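PDB 3LV4: glycoside hydrolase YxiA, which probably hydrolyses alpha-1,5-linked L-arabinan internally as a calcium-containing family 43 glycoside hydrolase of the arabinan-degradation pathway. Local coordinates for residues Tyr92-Arg97 with Asn145-His150; Arg102-Leu107 with Phe123-Met128; Trp332-Pro337 with Thr427-Ser432; Val360-Asp365 with Ala437-Ser442. All coordinates share one frame; numbering follows the deposited sequence.

Contact 1 of 4, residues Tyr92-Arg97 with Asn145-His150; sequences YYNACR and NVVDPH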
loop_
_atom_site.group_PDB
_atom_site.type_symbol
_atom_site.label_atom_id
_atom_site.label_comp_id
_atom_site.label_asym_id
_atom_site.label_seq_id
_atom_site.Cartn_x
_atom_site.Cartn_y
_atom_site.Cartn_z
ATOM N N TYR A 92 1.490 -16.714 -3.636
ATOM C CA TYR A 92 2.914 -16.481 -3.707
ATOM C C TYR A 92 3.399 -16.238 -2.286
ATOM O O TYR A 92 3.174 -15.171 -1.712
ATOM C CB TYR A 92 3.187 -15.313 -4.654
ATOM C CG TYR A 92 2.775 -15.698 -6.064
ATOM C CD1 TYR A 92 3.702 -16.219 -6.961
ATOM C CD2 TYR A 92 1.443 -15.619 -6.472
ATOM C CE1 TYR A 92 3.327 -16.607 -8.244
ATOM C CE2 TYR A 92 1.057 -16.010 -7.751
ATOM C CZ TYR A 92 2.008 -16.499 -8.630
ATOM O OH TYR A 92 1.639 -16.904 -9.894
ATOM N N TYR A 93 4.026 -17.263 -1.711
ATOM C CA TYR A 93 4.424 -17.238 -0.313
ATOM C C TYR A 93 5.926 -17.030 -0.210
ATOM O O TYR A 93 6.671 -17.289 -1.163
ATOM C CB TYR A 93 4.020 -18.546 0.381
ATOM C CG TYR A 93 4.769 -19.748 -0.149
ATOM C CD1 TYR A 93 6.080 -19.997 0.239
ATOM C CD2 TYR A 93 4.175 -20.619 -1.051
ATOM C CE1 TYR A 93 6.780 -21.088 -0.252
ATOM C CE2 TYR A 93 4.861 -21.726 -1.539
ATOM C CZ TYR A 93 6.167 -21.949 -1.142
ATOM O OH TYR A 93 6.858 -23.037 -1.629
ATOM N N ASN A 94 6.377 -16.574 0.955
ATOM C CA ASN A 94 7.795 -16.316 1.150
ATOM C C ASN A 94 8.158 -16.282 2.627
ATOM O O ASN A 94 7.317 -15.996 3.487
ATOM C CB ASN A 94 8.194 -15.002 0.459
ATOM C CG ASN A 94 7.320 -13.831 0.880
ATOM O OD1 ASN A 94 6.276 -13.555 0.278
ATOM N ND2 ASN A 94 7.740 -13.139 1.913
ATOM N N ALA A 95 9.411 -16.604 2.923
ATOM C CA ALA A 95 9.924 -16.498 4.279
ATOM C C ALA A 95 11.290 -15.834 4.216
ATOM O O ALA A 95 11.986 -15.930 3.202
ATOM C CB ALA A 95 10.023 -17.862 4.934
ATOM N N CYS A 96 11.660 -15.157 5.294
ATOM C CA CYS A 96 12.932 -14.450 5.366
ATOM C C CYS A 96 13.523 -14.586 6.765
ATOM O O CYS A 96 12.805 -14.494 7.758
ATOM C CB CYS A 96 12.725 -12.969 5.024
ATOM S SG CYS A 96 14.208 -11.949 5.218
ATOM N N ARG A 97 14.832 -14.818 6.846
ATOM C CA ARG A 97 15.489 -14.978 8.141
ATOM C C ARG A 97 15.266 -13.783 9.061
ATOM O O ARG A 97 15.189 -13.939 10.280
ATOM C CB ARG A 97 16.987 -15.244 7.978
ATOM C CG ARG A 97 17.639 -15.738 9.264
ATOM C CD ARG A 97 19.002 -16.354 8.998
ATOM N NE ARG A 97 19.887 -15.425 8.306
ATOM C CZ ARG A 97 20.959 -15.790 7.610
ATOM N NH1 ARG A 97 21.282 -17.076 7.508
ATOM N NH2 ARG A 97 21.707 -14.873 7.010
ATOM N N ASN A 145 15.576 -8.822 -2.128
ATOM C CA ASN A 145 15.153 -9.797 -1.133
ATOM C C ASN A 145 13.856 -10.355 -1.706
ATOM O O ASN A 145 12.953 -9.584 -2.018
ATOM C CB ASN A 145 14.880 -9.089 0.202
ATOM C CG ASN A 145 14.596 -10.058 1.341
ATOM O OD1 ASN A 145 14.178 -9.656 2.440
ATOM N ND2 ASN A 145 14.829 -11.336 1.094
ATOM N N VAL A 146 13.765 -11.673 -1.877
ATOM C CA VAL A 146 12.646 -12.261 -2.622
ATOM C C VAL A 146 11.378 -12.429 -1.779
ATOM O O VAL A 146 10.922 -13.547 -1.506
ATOM C CB VAL A 146 13.049 -13.581 -3.339
ATOM C CG1 VAL A 146 14.179 -13.302 -4.320
ATOM C CG2 VAL A 146 13.475 -14.664 -2.331
ATOM N N VAL A 147 10.803 -11.291 -1.397
ATOM C CA VAL A 147 9.623 -11.267 -0.552
ATOM C C VAL A 147 8.617 -10.249 -1.109
ATOM O O VAL A 147 8.880 -9.594 -2.122
ATOM C CB VAL A 147 9.995 -10.893 0.908
ATOM C CG1 VAL A 147 10.965 -11.917 1.487
ATOM C CG2 VAL A 147 10.604 -9.472 0.976
ATOM N N ASP A 148 7.462 -10.135 -0.460
ATOM C CA ASP A 148 6.481 -9.097 -0.791
ATOM C C ASP A 148 6.001 -9.079 -2.248
ATOM O O ASP A 148 5.996 -8.026 -2.875
ATOM C CB ASP A 148 7.033 -7.704 -0.443
ATOM C CG ASP A 148 7.209 -7.490 1.044
ATOM O OD1 ASP A 148 7.008 -8.448 1.828
ATOM O OD2 ASP A 148 7.555 -6.344 1.426
ATOM N N PRO A 149 5.558 -10.230 -2.779
ATOM C CA PRO A 149 5.048 -10.233 -4.154
ATOM C C PRO A 149 3.645 -9.638 -4.307
ATOM O O PRO A 149 2.834 -9.655 -3.375
ATOM C CB PRO A 149 4.977 -11.727 -4.475
ATOM C CG PRO A 149 4.643 -12.344 -3.123
ATOM C CD PRO A 149 5.539 -11.580 -2.181
ATOM N N HIS A 150 3.385 -9.107 -5.497
ATOM C CA HIS A 150 2.032 -8.857 -5.972
ATOM C C HIS A 150 1.946 -9.357 -7.406
ATOM O O HIS A 150 2.632 -8.844 -8.293
ATOM C CB HIS A 150 1.678 -7.373 -5.937
ATOM C CG HIS A 150 0.347 -7.078 -6.553
ATOM N ND1 HIS A 150 0.067 -5.893 -7.198
ATOM C CD2 HIS A 150 -0.769 -7.837 -6.643
ATOM C CE1 HIS A 150 -1.180 -5.929 -7.642
ATOM N NE2 HIS A 150 -1.707 -7.097 -7.322
#
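Asn-94 and Val-147 meet at the heart of this buried contact between neighbouring blades of the five-bladed beta-propeller of family 43: 92-97 lies on the second strand of one blade, 145-150 leads into the first strand of the next. The two run in roughly opposite directions, 154° apart, and no hydrogen bond crosses between them. The packing rests on Asn-94, whose CG stands between backbone N and carbonyl carbon (chi1 53°). Its amide group crosses Val-147 at about a right angle, with CG 3.7 Å from Val-147 CA, and meets Pro-149 tip to tip. An alanine here would probably open a gap between the strand and Val-147 and Pro-149, which the amide now fills. Apolar contacts flank Asn-94 on either side. Tyr-92 CB rests 3.6 Å from Pro-149 CG while its ring turns away, the hydroxyl bonding to Gly-180 O; at the other end Cys-96 CB lies 4.1 Å from Val-147 CG1. Polar bonds lie within or beyond the segments. An inverse gamma turn centred on Val-146 is closed by Val-147 N bonding Asn-145 O at 2.8 Å, and Asn-145 ND2 hydrogen-bonds Ser-126 OG and probably Ser-103 OG. Asp-148, predicted to tune the pKa of the proton donor Glu-201 and orient it, points its CB away from the strand, and its carboxylate comes near Glu-201 and His-291. Val-146 O is buried with no hydrogen-bonding partner, and Asn-94 CB sits 3.7 Å from it.

Contact 2 of 4, residues Arg102-Leu107 with Phe123-Met128; sequences RSALGL and FLKSGM. With ACT (acetate ion), chain G.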
loop_
_atom_site.group_PDB
_atom_site.type_symbol
_atom_site.label_atom_id
_atom_site.label_comp_id
_atom_site.label_asym_id
_atom_site.label_seq_id
_atom_site.Cartn_x
_atom_site.Cartn_y
_atom_site.Cartn_z
ATOM N N ARG A 102 17.971 -13.458 3.503
ATOM C CA ARG A 102 18.008 -14.895 3.315
ATOM C C ARG A 102 16.575 -15.364 3.181
ATOM O O ARG A 102 15.905 -15.598 4.184
ATOM C CB ARG A 102 18.671 -15.542 4.532
ATOM C CG ARG A 102 18.720 -17.059 4.515
ATOM C CD ARG A 102 19.804 -17.547 3.593
ATOM N NE ARG A 102 19.947 -18.999 3.630
ATOM C CZ ARG A 102 20.974 -19.647 3.091
ATOM N NH1 ARG A 102 21.943 -18.964 2.491
ATOM N NH2 ARG A 102 21.035 -20.968 3.159
ATOM N N SER A 103 16.103 -15.493 1.942
ATOM C CA SER A 103 14.679 -15.717 1.705
ATOM C C SER A 103 14.417 -16.664 0.554
ATOM O O SER A 103 15.255 -16.840 -0.339
ATOM C CB SER A 103 13.967 -14.387 1.424
ATOM O OG SER A 103 14.279 -13.421 2.408
ATOM N N ALA A 104 13.242 -17.277 0.592
ATOM C CA ALA A 104 12.749 -18.075 -0.519
ATOM C C ALA A 104 11.335 -17.630 -0.860
ATOM O O ALA A 104 10.549 -17.297 0.033
ATOM C CB ALA A 104 12.781 -19.574 -0.175
ATOM N N LEU A 105 11.029 -17.616 -2.155
ATOM C CA LEU A 105 9.712 -17.241 -2.642
ATOM C C LEU A 105 9.170 -18.407 -3.466
ATOM O O LEU A 105 9.836 -18.893 -4.387
ATOM C CB LEU A 105 9.821 -15.974 -3.510
ATOM C CG LEU A 105 8.577 -15.460 -4.245
ATOM C CD1 LEU A 105 7.591 -14.844 -3.282
ATOM C CD2 LEU A 105 8.997 -14.432 -5.294
ATOM N N GLY A 106 7.971 -18.868 -3.134
ATOM C CA GLY A 106 7.408 -20.017 -3.818
ATOM C C GLY A 106 5.946 -19.853 -4.159
ATOM O O GLY A 106 5.339 -18.822 -3.853
ATOM N N LEU A 107 5.384 -20.884 -4.792
ATOM C CA LEU A 107 3.997 -20.876 -5.245
ATOM C C LEU A 107 3.241 -22.052 -4.646
ATOM O O LEU A 107 3.746 -23.166 -4.641
ATOM C CB LEU A 107 3.954 -20.970 -6.773
ATOM C CG LEU A 107 2.575 -21.147 -7.414
ATOM C CD1 LEU A 107 1.699 -19.899 -7.150
ATOM C CD2 LEU A 107 2.715 -21.437 -8.917
ATOM N N PHE A 123 10.682 -20.849 -6.394
ATOM C CA PHE A 123 11.180 -20.432 -7.710
ATOM C C PHE A 123 12.132 -19.232 -7.672
ATOM O O PHE A 123 12.710 -18.874 -8.692
ATOM C CB PHE A 123 10.035 -20.207 -8.723
ATOM C CG PHE A 123 9.088 -19.088 -8.355
ATOM C CD1 PHE A 123 9.357 -17.775 -8.742
ATOM C CD2 PHE A 123 7.931 -19.349 -7.643
ATOM C CE1 PHE A 123 8.491 -16.745 -8.420
ATOM C CE2 PHE A 123 7.047 -18.317 -7.310
ATOM C CZ PHE A 123 7.323 -17.019 -7.697
ATOM N N LEU A 124 12.304 -18.627 -6.497
ATOM C CA LEU A 124 13.277 -17.552 -6.329
ATOM C C LEU A 124 13.916 -17.676 -4.949
ATOM O O LEU A 124 13.239 -18.015 -3.982
ATOM C CB LEU A 124 12.595 -16.184 -6.479
ATOM C CG LEU A 124 13.068 -15.142 -7.497
ATOM C CD1 LEU A 124 13.424 -15.724 -8.841
ATOM C CD2 LEU A 124 12.024 -14.027 -7.640
ATOM N N LYS A 125 15.222 -17.418 -4.865
ATOM C CA LYS A 125 15.912 -17.375 -3.577
ATOM C C LYS A 125 16.819 -16.161 -3.514
ATOM O O LYS A 125 17.309 -15.699 -4.545
ATOM C CB LYS A 125 16.767 -18.632 -3.365
ATOM C CG LYS A 125 15.996 -19.898 -3.024
ATOM C CD LYS A 125 16.965 -21.088 -2.924
ATOM C CE LYS A 125 16.300 -22.322 -2.346
ATOM N NZ LYS A 125 17.191 -23.517 -2.451
ATOM N N SER A 126 17.031 -15.646 -2.303
ATOM C CA SER A 126 18.010 -14.589 -2.079
ATOM C C SER A 126 18.837 -14.934 -0.850
ATOM O O SER A 126 18.464 -15.821 -0.066
ATOM C CB SER A 126 17.328 -13.225 -1.917
ATOM O OG SER A 126 16.314 -13.245 -0.933
ATOM N N GLY A 127 19.971 -14.260 -0.697
ATOM C CA GLY A 127 20.789 -14.438 0.484
ATOM C C GLY A 127 21.668 -15.675 0.464
ATOM O O GLY A 127 22.264 -16.021 1.492
HETATM N N MSE A 128 21.742 -16.351 -0.682
HETATM C CA MSE A 128 22.706 -17.436 -0.851
HETATM C C MSE A 128 24.109 -16.864 -0.832
HETATM O O MSE A 128 24.332 -15.725 -1.259
HETATM C CB MSE A 128 22.493 -18.180 -2.182
HETATM C CG MSE A 128 22.664 -17.300 -3.440
HETATM SE SE MSE A 128 21.003 -16.416 -3.985
HETATM C CE MSE A 128 20.129 -17.982 -4.808
HETATM C C ACT G . 23.902 -21.179 0.608
HETATM O O ACT G . 23.269 -21.834 1.470
HETATM O OXT ACT G . 24.200 -20.010 0.926
HETATM C CH3 ACT G . 24.260 -21.758 -0.731
#
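Arg-102 gives Gly-127 O a side-chain hydrogen bond from NH1 (3.1 Å), just past the paired part of an antiparallel beta hairpin, strands 103-110 and 118-126. The oxygen lies in the guanidinium plane, but the donor stands above the carbonyl plane. A bend at chi2 (77°) helps bring the group round, and its outer edge grips an acetate, probably from the crystallisation liquor, with NH1 2.9 Å from OXT and NH2 2.9 Å from O. NE bonds to Trp-70 O, and Trp-70 adds a cation-pi contact. An alanine here would probably leave Gly-127 O without its side-chain donor and the acetate without both arginine bonds. Gly-127 has a positive phi (80°), and a CB on it would collide with Arg-102 CA. Inward, Ser-103 and Ser-126 form a hydrogen-bonded pair, and Ala-104 opposite Lys-125 a non-hydrogen-bonded one. A classic beta bulge follows: Phe-123 and Leu-124 both face Leu-105, whose O accepts from Phe-123 N at 2.9 Å and, less closely, from Leu-124 N at 3.3 Å, both in the carbonyl plane. Leu-105 and Leu-124 lie side by side, pointing the same way, CD2 to CD2 3.9 Å. With Phe-123 CG between backbone N and carbonyl carbon (chi1 64°), the ring swings under Leu-105 O, which sits over one face, while Leu-105 CD2 touches Phe-123 CZ at 3.9 Å.

Contact 3 of 4, residues Trp332-Pro337 with Thr427-Ser432; sequences WPVVAP and TFSALS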
loop_
_atom_site.group_PDB
_atom_site.type_symbol
_atom_site.label_atom_id
_atom_site.label_comp_id
_atom_site.label_asym_id
_atom_site.label_seq_id
_atom_site.Cartn_x
_atom_site.Cartn_y
_atom_site.Cartn_z
ATOM N N TRP A 332 -3.838 11.745 -10.224
ATOM C CA TRP A 332 -3.172 11.163 -9.061
ATOM C C TRP A 332 -4.213 10.798 -7.996
ATOM O O TRP A 332 -5.149 11.566 -7.742
ATOM C CB TRP A 332 -2.127 12.134 -8.489
ATOM C CG TRP A 332 -0.945 12.279 -9.382
ATOM C CD1 TRP A 332 -0.709 13.282 -10.285
ATOM C CD2 TRP A 332 0.153 11.367 -9.503
ATOM N NE1 TRP A 332 0.483 13.058 -10.939
ATOM C CE2 TRP A 332 1.026 11.887 -10.482
ATOM C CE3 TRP A 332 0.487 10.167 -8.872
ATOM C CZ2 TRP A 332 2.212 11.245 -10.845
ATOM C CZ3 TRP A 332 1.671 9.526 -9.235
ATOM C CH2 TRP A 332 2.518 10.069 -10.210
ATOM N N PRO A 333 -4.065 9.620 -7.381
ATOM C CA PRO A 333 -5.059 9.207 -6.386
ATOM C C PRO A 333 -4.808 9.889 -5.050
ATOM O O PRO A 333 -3.652 10.057 -4.661
ATOM C CB PRO A 333 -4.827 7.693 -6.264
ATOM C CG PRO A 333 -3.374 7.507 -6.615
ATOM C CD PRO A 333 -3.026 8.599 -7.605
ATOM N N VAL A 334 -5.877 10.294 -4.370
ATOM C CA VAL A 334 -5.767 10.883 -3.039
ATOM C C VAL A 334 -6.538 10.003 -2.054
ATOM O O VAL A 334 -7.574 9.427 -2.402
ATOM C CB VAL A 334 -6.277 12.349 -2.996
ATOM C CG1 VAL A 334 -5.513 13.216 -4.006
ATOM C CG2 VAL A 334 -7.781 12.416 -3.261
ATOM N N VAL A 335 -6.013 9.868 -0.840
ATOM C CA VAL A 335 -6.653 9.030 0.170
ATOM C C VAL A 335 -7.674 9.846 0.968
ATOM O O VAL A 335 -7.346 10.905 1.508
ATOM C CB VAL A 335 -5.596 8.428 1.128
ATOM C CG1 VAL A 335 -6.229 7.421 2.096
ATOM C CG2 VAL A 335 -4.485 7.773 0.326
ATOM N N ALA A 336 -8.911 9.359 1.043
ATOM C CA ALA A 336 -9.908 9.976 1.916
ATOM C C ALA A 336 -9.374 9.939 3.348
ATOM O O ALA A 336 -8.790 8.944 3.758
ATOM C CB ALA A 336 -11.228 9.226 1.821
ATOM N N PRO A 337 -9.544 11.032 4.109
ATOM C CA PRO A 337 -8.913 11.075 5.440
ATOM C C PRO A 337 -9.455 10.055 6.454
ATOM O O PRO A 337 -8.716 9.652 7.348
ATOM C CB PRO A 337 -9.196 12.506 5.920
ATOM C CG PRO A 337 -9.400 13.303 4.638
ATOM C CD PRO A 337 -10.111 12.337 3.714
ATOM N N THR A 427 -14.800 16.380 4.233
ATOM C CA THR A 427 -13.352 16.257 4.166
ATOM C C THR A 427 -12.837 16.742 2.820
ATOM O O THR A 427 -13.594 16.886 1.868
ATOM C CB THR A 427 -12.886 14.793 4.383
ATOM O OG1 THR A 427 -13.132 14.018 3.198
ATOM C CG2 THR A 427 -13.620 14.165 5.572
ATOM N N PHE A 428 -11.539 17.012 2.756
ATOM C CA PHE A 428 -10.863 17.139 1.483
ATOM C C PHE A 428 -9.507 16.461 1.588
ATOM O O PHE A 428 -8.969 16.293 2.680
ATOM C CB PHE A 428 -10.733 18.608 1.028
ATOM C CG PHE A 428 -9.878 19.464 1.919
ATOM C CD1 PHE A 428 -8.496 19.452 1.801
ATOM C CD2 PHE A 428 -10.462 20.319 2.848
ATOM C CE1 PHE A 428 -7.701 20.261 2.610
ATOM C CE2 PHE A 428 -9.678 21.134 3.659
ATOM C CZ PHE A 428 -8.292 21.098 3.543
ATOM N N SER A 429 -8.973 16.048 0.448
ATOM C CA SER A 429 -7.680 15.383 0.409
ATOM C C SER A 429 -7.032 15.800 -0.890
ATOM O O SER A 429 -7.644 15.676 -1.947
ATOM C CB SER A 429 -7.849 13.864 0.452
ATOM O OG SER A 429 -6.587 13.209 0.414
ATOM N N ALA A 430 -5.815 16.325 -0.820
ATOM C CA ALA A 430 -5.202 16.896 -2.014
ATOM C C ALA A 430 -3.693 16.660 -2.070
ATOM O O ALA A 430 -3.071 16.318 -1.061
ATOM C CB ALA A 430 -5.519 18.395 -2.109
ATOM N N LEU A 431 -3.117 16.857 -3.257
ATOM C CA LEU A 431 -1.704 16.591 -3.494
ATOM C C LEU A 431 -1.081 17.711 -4.303
ATOM O O LEU A 431 -1.728 18.278 -5.181
ATOM C CB LEU A 431 -1.533 15.291 -4.292
ATOM C CG LEU A 431 -1.812 13.941 -3.614
ATOM C CD1 LEU A 431 -1.887 12.822 -4.652
ATOM C CD2 LEU A 431 -0.741 13.625 -2.572
ATOM N N SER A 432 0.182 18.010 -4.014
ATOM C CA SER A 432 0.972 18.938 -4.816
ATOM C C SER A 432 1.857 18.178 -5.799
ATOM O O SER A 432 2.117 16.981 -5.626
ATOM C CB SER A 432 1.889 19.751 -3.910
ATOM O OG SER A 432 2.843 18.886 -3.309
#
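Val-334 and Pro-337 pack against Thr-427, Ser-429 and Leu-431 in a buried contact between domains: 333-335 is the outermost strand of the last propeller blade, and 427-432 belongs to the C-terminal lipocalin-like domain. The strands are stacked through their side chains and not paired by backbone bonds; their axes approach to 6.2 Å at 135°. One hydrogen bond joins them. Ser-429 OG, anti to its backbone N (chi1 180°), donates to Val-335 O at 2.7 Å from above the carbonyl plane. Val-334 sits beside this bond, its CB 3.5 Å from Ser-429 OG and its CG2 3.5 Å from Ser-429 O. Its other branch, CG1, slides past Leu-431 in the opposite direction, 3.7 Å from Leu-431 CD1. That same CD1 lies 3.3 Å from Pro-333 O, a buried carbonyl without a hydrogen-bonding partner, and also touches Trp-332 CB. At the far end the Pro-337 ring crosses Thr-427 at a slant, with CD 3.5 Å from Thr-427 OG1 and CG 3.6 Å from Phe-428 O; the threonine hydroxyl itself bonds to Leu-414 O. Around the contact, strand 319-327 pairs with 333-335 on the propeller side, strands 407-418 and 437-442 flank 423-432 on the barrel side, and strand 272-280 touches both segments, through Val-272 on Trp-332 and Leu-431.

Contact 4 of 4, residues Val360-Asp365 with Ala437-Ser442; sequences VRHGKD and AVWGSS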
loop_
_atom_site.group_PDB
_atom_site.type_symbol
_atom_site.label_atom_id
_atom_site.label_comp_id
_atom_site.label_asym_id
_atom_site.label_seq_id
_atom_site.Cartn_x
_atom_site.Cartn_y
_atom_site.Cartn_z
ATOM N N VAL A 360 -4.219 18.269 8.281
ATOM C CA VAL A 360 -3.004 17.474 8.445
ATOM C C VAL A 360 -2.143 17.665 7.209
ATOM O O VAL A 360 -2.617 17.507 6.087
ATOM C CB VAL A 360 -3.293 15.960 8.608
ATOM C CG1 VAL A 360 -1.983 15.173 8.600
ATOM C CG2 VAL A 360 -4.067 15.698 9.895
ATOM N N ARG A 361 -0.887 18.043 7.421
ATOM C CA ARG A 361 0.076 18.166 6.337
ATOM C C ARG A 361 1.075 17.027 6.481
ATOM O O ARG A 361 1.932 17.040 7.374
ATOM C CB ARG A 361 0.768 19.530 6.387
ATOM C CG ARG A 361 -0.110 20.680 5.871
ATOM C CD ARG A 361 0.537 22.037 6.129
ATOM N NE ARG A 361 0.290 22.439 7.505
ATOM C CZ ARG A 361 0.848 23.483 8.108
ATOM N NH1 ARG A 361 1.718 24.253 7.461
ATOM N NH2 ARG A 361 0.537 23.746 9.372
ATOM N N HIS A 362 0.946 16.023 5.619
ATOM C CA HIS A 362 1.759 14.807 5.750
ATOM C C HIS A 362 3.220 15.012 5.360
ATOM O O HIS A 362 4.086 14.247 5.778
ATOM C CB HIS A 362 1.146 13.655 4.953
ATOM C CG HIS A 362 -0.193 13.212 5.462
ATOM N ND1 HIS A 362 -0.340 12.358 6.537
ATOM C CD2 HIS A 362 -1.445 13.499 5.035
ATOM C CE1 HIS A 362 -1.625 12.133 6.743
ATOM N NE2 HIS A 362 -2.319 12.821 5.850
ATOM N N GLY A 363 3.492 16.041 4.559
ATOM C CA GLY A 363 4.859 16.337 4.156
ATOM C C GLY A 363 5.437 15.314 3.193
ATOM O O GLY A 363 4.712 14.505 2.611
ATOM N N LYS A 364 6.750 15.349 3.003
ATOM C CA LYS A 364 7.381 14.441 2.041
ATOM C C LYS A 364 8.549 13.659 2.637
ATOM O O LYS A 364 9.262 12.954 1.917
ATOM C CB LYS A 364 7.805 15.185 0.760
ATOM C CG LYS A 364 6.967 14.819 -0.467
ATOM C CD LYS A 364 7.290 13.416 -0.983
ATOM C CE LYS A 364 8.512 13.393 -1.909
ATOM N NZ LYS A 364 8.203 13.804 -3.328
ATOM N N ASP A 365 8.719 13.757 3.954
ATOM C CA ASP A 365 9.805 13.064 4.632
ATOM C C ASP A 365 9.462 11.616 4.990
ATOM O O ASP A 365 8.300 11.204 4.941
ATOM C CB ASP A 365 10.244 13.823 5.894
ATOM C CG ASP A 365 9.071 14.172 6.835
ATOM O OD1 ASP A 365 7.891 13.886 6.510
ATOM O OD2 ASP A 365 9.341 14.751 7.917
ATOM N N ALA A 437 0.893 15.432 0.658
ATOM C CA ALA A 437 -0.560 15.377 0.817
ATOM C C ALA A 437 -1.060 16.274 1.934
ATOM O O ALA A 437 -0.442 16.367 2.994
ATOM C CB ALA A 437 -0.993 13.944 1.102
ATOM N N VAL A 438 -2.204 16.912 1.708
ATOM C CA VAL A 438 -2.907 17.607 2.781
ATOM C C VAL A 438 -4.306 17.007 2.943
ATOM O O VAL A 438 -4.966 16.675 1.953
ATOM C CB VAL A 438 -2.987 19.136 2.534
ATOM C CG1 VAL A 438 -1.580 19.728 2.496
ATOM C CG2 VAL A 438 -3.746 19.447 1.242
ATOM N N TRP A 439 -4.741 16.851 4.191
ATOM C CA TRP A 439 -6.077 16.344 4.491
ATOM C C TRP A 439 -6.797 17.363 5.336
ATOM O O TRP A 439 -6.209 17.943 6.247
ATOM C CB TRP A 439 -6.005 15.083 5.351
ATOM C CG TRP A 439 -5.565 13.832 4.673
ATOM C CD1 TRP A 439 -5.225 13.661 3.356
ATOM C CD2 TRP A 439 -5.444 12.553 5.291
ATOM N NE1 TRP A 439 -4.888 12.343 3.126
ATOM C CE2 TRP A 439 -5.017 11.646 4.298
ATOM C CE3 TRP A 439 -5.637 12.089 6.598
ATOM C CZ2 TRP A 439 -4.795 10.296 4.573
ATOM C CZ3 TRP A 439 -5.411 10.751 6.867
ATOM C CH2 TRP A 439 -4.998 9.870 5.858
ATOM N N GLY A 440 -8.084 17.545 5.071
ATOM C CA GLY A 440 -8.908 18.394 5.911
ATOM C C GLY A 440 -10.109 17.606 6.394
ATOM O O GLY A 440 -10.675 16.797 5.644
ATOM N N SER A 441 -10.492 17.829 7.646
ATOM C CA SER A 441 -11.711 17.232 8.191
ATOM C C SER A 441 -12.443 18.317 8.963
ATOM O O SER A 441 -11.867 18.948 9.849
ATOM C CB SER A 441 -11.381 16.039 9.094
ATOM O OG SER A 441 -12.546 15.319 9.452
ATOM N N SER A 442 -13.706 18.545 8.621
ATOM C CA SER A 442 -14.406 19.743 9.088
ATOM C C SER A 442 -14.733 19.699 10.572
ATOM O O SER A 442 -14.989 18.629 11.135
ATOM C CB SER A 442 -15.702 19.960 8.295
ATOM O OG SER A 442 -16.638 18.927 8.571
HETATM O O HOH W 1 2.256 13.577 2.056
HETATM O O HOH W 2 1.807 18.038 3.296
#
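His-362 turns the edge of its imidazole onto the face of the Trp-439 indole, a T-shaped (edge-to-face) pair with planes at 75° and ring centroids 4.3 Å apart, counted to the six-membered ring. NE2 leads, standing over the centre of the indole and 3.2 Å from Trp-439 CD2. His-362 CG is anti to its carbonyl carbon (chi1 -65°), which directs the ring toward the neighbouring strand, and Val-360 CG1 lies over one imidazole face. Beneath the rings the backbones pair antiparallel. Val-360 N bonds Trp-439 O, and Trp-439 N bonds Val-360 O, both in the carbonyl plane; His-362 N reaches Ala-437 O at 3.0 Å, nearly in line with the C=O. On the other side of the sheet Arg-361 CG touches Val-438 CG1 at 3.8 Å, while the guanidinium goes on to a salt bridge with Asp-405. Past His-362 the strands part, and at Gly-363, whose phi is positive (70°), two waters take over. One donates to Gly-363 O at 2.7 Å and accepts from Ala-437 N; the other accepts from Gly-363 N and donates to Ala-437 O at 2.8 Å. Further out, Lys-273 and Lys-371 both bond to His-362 O, and Met-275 and Pro-337 pack on Trp-439. Strands 355-363 and 437-442 are the first and last of the C-terminal domain, so their pairing closes the circuit of a lipocalin-like barrel, with 371-378 beside the former, 423-432 beside the latter, and strand 272-280 packing against both.

In the fold
The four contacts fall into two pairs on opposite sides of the chain's centre. Contacts 1 and 2 lie 7 Å apart between centres and share the propeller blade of strands 80-83, 89-96, 103-110 and 118-126; contact 2 pairs its third and fourth strands, and contact 1 ties it to the next blade near the predicted catalytic residues. Along the chain, contact 2 falls between the two segments of contact 1. Contacts 3 and 4, 8 Å apart, come later with alternating segments and meet through the paired strands 423-432 and 437-442. Centres of the two pairs are 31 to 38 Å apart: one serves the propeller, the other closes the C-terminal barrel and docks it on the propeller.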